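Local coordinates for protein putative hydrolase YdeN (Bacillus subtilis, PDB 1UXO) that is a putative serine hydrolase of the alpha/beta-hydrolase fold, possibly an esterase, whose natural substrate is not established, at residues P77-L86 against F114-I124. The protein carries 2 engineered substitutions. Sequence-based numbering, arbitrary orientation.
Sequences PAILRFLEHL and FTQGSFDHQKI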
# COMPACT_ATOMS: atom_id res chain seq x y z
N PRO A 77 -2.38 4.42 -4.39
CA PRO A 77 -3.17 4.60 -5.60
C PRO A 77 -2.59 3.82 -6.78
O PRO A 77 -3.32 3.37 -7.67
CB PRO A 77 -3.17 6.12 -5.83
CG PRO A 77 -1.96 6.64 -5.04
CD PRO A 77 -1.93 5.72 -3.86
N ALA A 78 -1.28 3.62 -6.78
CA ALA A 78 -0.68 2.81 -7.79
C ALA A 78 -1.18 1.37 -7.80
O ALA A 78 -1.62 0.86 -8.83
CB ALA A 78 0.84 2.84 -7.67
N ILE A 79 -1.20 0.74 -6.65
CA ILE A 79 -1.67 -0.65 -6.63
C ILE A 79 -3.21 -0.69 -6.84
O ILE A 79 -3.71 -1.65 -7.39
CB ILE A 79 -1.23 -1.43 -5.36
CG1 ILE A 79 -1.75 -0.85 -4.10
CG2 ILE A 79 0.31 -1.72 -5.33
CD1 ILE A 79 -1.60 -1.95 -2.89
N LEU A 80 -3.94 0.37 -6.46
CA LEU A 80 -5.39 0.42 -6.74
C LEU A 80 -5.65 0.44 -8.27
O LEU A 80 -6.52 -0.30 -8.80
CB LEU A 80 -6.09 1.63 -6.06
CG LEU A 80 -6.11 1.60 -4.53
CD1 LEU A 80 -6.69 2.88 -4.00
CD2 LEU A 80 -6.82 0.39 -4.00
N ARG A 81 -4.89 1.26 -8.98
CA ARG A 81 -5.00 1.28 -10.43
C ARG A 81 -4.59 -0.05 -11.04
O ARG A 81 -5.18 -0.49 -12.02
CB ARG A 81 -4.20 2.39 -11.01
CG ARG A 81 -4.74 3.74 -10.72
CD ARG A 81 -6.07 3.98 -11.51
NE ARG A 81 -6.55 5.29 -11.22
CZ ARG A 81 -7.80 5.69 -11.32
NH1 ARG A 81 -8.76 4.88 -11.77
NH2 ARG A 81 -8.04 6.94 -10.96
N PHE A 82 -3.54 -0.66 -10.49
CA PHE A 82 -3.09 -1.98 -10.93
C PHE A 82 -4.18 -3.01 -10.79
O PHE A 82 -4.46 -3.79 -11.74
CB PHE A 82 -1.84 -2.34 -10.13
CG PHE A 82 -1.19 -3.58 -10.53
CD1 PHE A 82 -0.63 -3.73 -11.78
CD2 PHE A 82 -1.10 -4.64 -9.61
CE1 PHE A 82 0.01 -4.96 -12.12
CE2 PHE A 82 -0.44 -5.85 -9.94
CZ PHE A 82 0.10 -5.99 -11.21
N LEU A 83 -4.84 -3.07 -9.63
CA LEU A 83 -5.89 -4.07 -9.41
C LEU A 83 -7.07 -3.83 -10.30
O LEU A 83 -7.72 -4.79 -10.71
CB LEU A 83 -6.37 -4.04 -7.97
CG LEU A 83 -5.31 -4.40 -6.94
CD1 LEU A 83 -5.94 -4.14 -5.60
CD2 LEU A 83 -4.91 -5.84 -7.07
N GLU A 84 -7.38 -2.56 -10.63
CA GLU A 84 -8.52 -2.29 -11.52
C GLU A 84 -8.37 -2.99 -12.84
O GLU A 84 -9.36 -3.43 -13.41
CB GLU A 84 -8.64 -0.81 -11.90
CG GLU A 84 -9.29 0.04 -10.92
CD GLU A 84 -9.48 1.47 -11.45
OE1 GLU A 84 -8.59 2.01 -12.13
OE2 GLU A 84 -10.55 2.06 -11.17
N HIS A 85 -7.15 -3.07 -13.36
CA HIS A 85 -6.94 -3.61 -14.69
C HIS A 85 -6.43 -5.07 -14.70
O HIS A 85 -6.14 -5.60 -15.75
CB HIS A 85 -5.99 -2.67 -15.45
CG HIS A 85 -6.65 -1.41 -15.90
ND1 HIS A 85 -5.95 -0.26 -16.18
CD2 HIS A 85 -7.97 -1.09 -16.08
CE1 HIS A 85 -6.80 0.70 -16.53
NE2 HIS A 85 -8.04 0.22 -16.48
N LEU A 86 -6.41 -5.71 -13.53
CA LEU A 86 -5.89 -7.07 -13.42
C LEU A 86 -7.01 -8.10 -13.60
O LEU A 86 -8.05 -8.02 -12.96
CB LEU A 86 -5.31 -7.21 -12.02
CG LEU A 86 -4.30 -8.30 -11.77
CD1 LEU A 86 -3.18 -8.18 -12.80
CD2 LEU A 86 -3.76 -8.16 -10.35
N PHE A 114 -1.53 10.08 -10.57
CA PHE A 114 -1.74 8.77 -9.90
C PHE A 114 -3.18 8.59 -9.39
O PHE A 114 -3.61 7.47 -9.21
CB PHE A 114 -0.75 8.62 -8.76
CG PHE A 114 0.60 8.13 -9.20
CD1 PHE A 114 0.97 6.82 -8.99
CD2 PHE A 114 1.48 8.96 -9.85
CE1 PHE A 114 2.19 6.39 -9.37
CE2 PHE A 114 2.68 8.55 -10.25
CZ PHE A 114 3.06 7.26 -10.01
N THR A 115 -3.89 9.70 -9.16
CA THR A 115 -5.24 9.69 -8.62
C THR A 115 -6.29 10.39 -9.46
O THR A 115 -7.45 10.47 -9.07
CB THR A 115 -5.27 10.35 -7.22
OG1 THR A 115 -4.74 11.69 -7.29
CG2 THR A 115 -4.39 9.61 -6.25
N GLN A 116 -5.94 10.88 -10.63
CA GLN A 116 -6.95 11.56 -11.40
C GLN A 116 -7.87 10.48 -11.98
O GLN A 116 -7.41 9.41 -12.39
CB GLN A 116 -6.36 12.50 -12.43
CG GLN A 116 -6.15 11.93 -13.71
CD GLN A 116 -5.49 12.91 -14.68
OE1 GLN A 116 -4.62 12.51 -15.43
NE2 GLN A 116 -5.87 14.18 -14.62
N GLY A 117 -9.15 10.77 -11.86
CA GLY A 117 -10.20 9.91 -12.33
C GLY A 117 -10.74 9.06 -11.18
O GLY A 117 -10.02 8.73 -10.26
N SER A 118 -12.01 8.74 -11.24
CA SER A 118 -12.60 7.78 -10.30
C SER A 118 -12.02 6.37 -10.40
O SER A 118 -11.50 5.95 -11.41
CB SER A 118 -14.10 7.71 -10.47
OG SER A 118 -14.64 8.97 -10.27
N PHE A 119 -12.10 5.66 -9.30
CA PHE A 119 -11.68 4.27 -9.21
C PHE A 119 -12.96 3.38 -9.24
O PHE A 119 -14.01 3.75 -8.71
CB PHE A 119 -10.94 4.05 -7.86
CG PHE A 119 -9.60 4.70 -7.80
CD1 PHE A 119 -8.44 3.93 -7.96
CD2 PHE A 119 -9.46 6.09 -7.66
CE1 PHE A 119 -7.17 4.50 -7.96
CE2 PHE A 119 -8.19 6.68 -7.67
CZ PHE A 119 -7.03 5.88 -7.80
N ASP A 120 -12.84 2.17 -9.76
CA ASP A 120 -13.89 1.18 -9.74
C ASP A 120 -13.77 0.43 -8.38
O ASP A 120 -13.01 -0.50 -8.20
CB ASP A 120 -13.73 0.23 -10.90
CG ASP A 120 -14.79 -0.86 -10.96
OD1 ASP A 120 -15.61 -1.06 -10.00
OD2 ASP A 120 -14.86 -1.65 -11.95
N HIS A 121 -14.55 0.90 -7.42
CA HIS A 121 -14.47 0.37 -6.03
C HIS A 121 -14.85 -1.11 -5.93
O HIS A 121 -14.25 -1.83 -5.18
CB HIS A 121 -15.29 1.25 -5.03
CG HIS A 121 -14.85 2.71 -5.06
ND1 HIS A 121 -15.72 3.77 -5.19
CD2 HIS A 121 -13.62 3.25 -4.98
CE1 HIS A 121 -15.05 4.91 -5.21
NE2 HIS A 121 -13.77 4.61 -5.09
N GLN A 122 -15.85 -1.53 -6.70
CA GLN A 122 -16.31 -2.90 -6.64
C GLN A 122 -15.21 -3.88 -7.12
O GLN A 122 -14.99 -4.91 -6.54
CB GLN A 122 -17.60 -3.08 -7.47
CG GLN A 122 -18.14 -4.50 -7.43
CD GLN A 122 -19.49 -4.68 -8.15
OE1 GLN A 122 -20.15 -3.70 -8.55
NE2 GLN A 122 -19.90 -5.94 -8.32
N LYS A 123 -14.49 -3.51 -8.15
CA LYS A 123 -13.42 -4.32 -8.66
C LYS A 123 -12.31 -4.44 -7.59
O LYS A 123 -11.77 -5.52 -7.37
CB LYS A 123 -12.86 -3.66 -9.92
CG LYS A 123 -11.60 -4.41 -10.50
CD LYS A 123 -11.93 -5.84 -11.00
CE LYS A 123 -10.79 -6.46 -11.92
NZ LYS A 123 -9.61 -6.79 -11.11
N ILE A 124 -11.95 -3.34 -6.94
CA ILE A 124 -10.97 -3.39 -5.86
C ILE A 124 -11.41 -4.27 -4.69
O ILE A 124 -10.63 -5.09 -4.23
CB ILE A 124 -10.63 -1.96 -5.38
CG1 ILE A 124 -9.99 -1.20 -6.53
CG2 ILE A 124 -9.78 -2.01 -4.10
CD1 ILE A 124 -10.04 0.31 -6.36
O HOH W 1 -5.22 7.92 -12.14
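A bend at chi2 (-70°) swings the Arg81 side chain over Phe119, whose chi1 of -71° turns the ring to face the guanidinium. Guanidinium and ring stack with centres 3.6 Å apart and planes 17° from parallel, a cation-pi pair with Arg81 CZ over the ring face. At the guanidinium edge, Arg81 NH1 donates a hydrogen bond to Ser118 O (3.0 Å) and Arg81 NH2 one to Gly117 O (2.8 Å), both donors lying above the carbonyl planes. Arg81 NH1 also forms a salt bridge with Glu84 OE1 (2.9 Å), which helps fix the rotation of the group. Glu84 OE2 accepts from Asp120 N on its anti lone pair at 2.7 Å, while Asp120 is the N-cap of helix 121-127, its OD1 accepting from Lys123 N. Lys123, bent at chi2 and chi4, delivers NZ to Leu83 O (2.8 Å) and Leu86 O (2.7 Å), at and just past the end of helix 75-84; Leu83 O also accepts from Leu86 N. Alongside, Leu80 CB packs on Phe119 CE1 at 3.6 Å, and Leu80 CD2 meets Ile124 CG2. Helix 75-84 follows the predicted nucleophile Ser73, as in the nucleophile elbow of alpha/beta-hydrolases, and is clasped by the loop leading into helix 121-127.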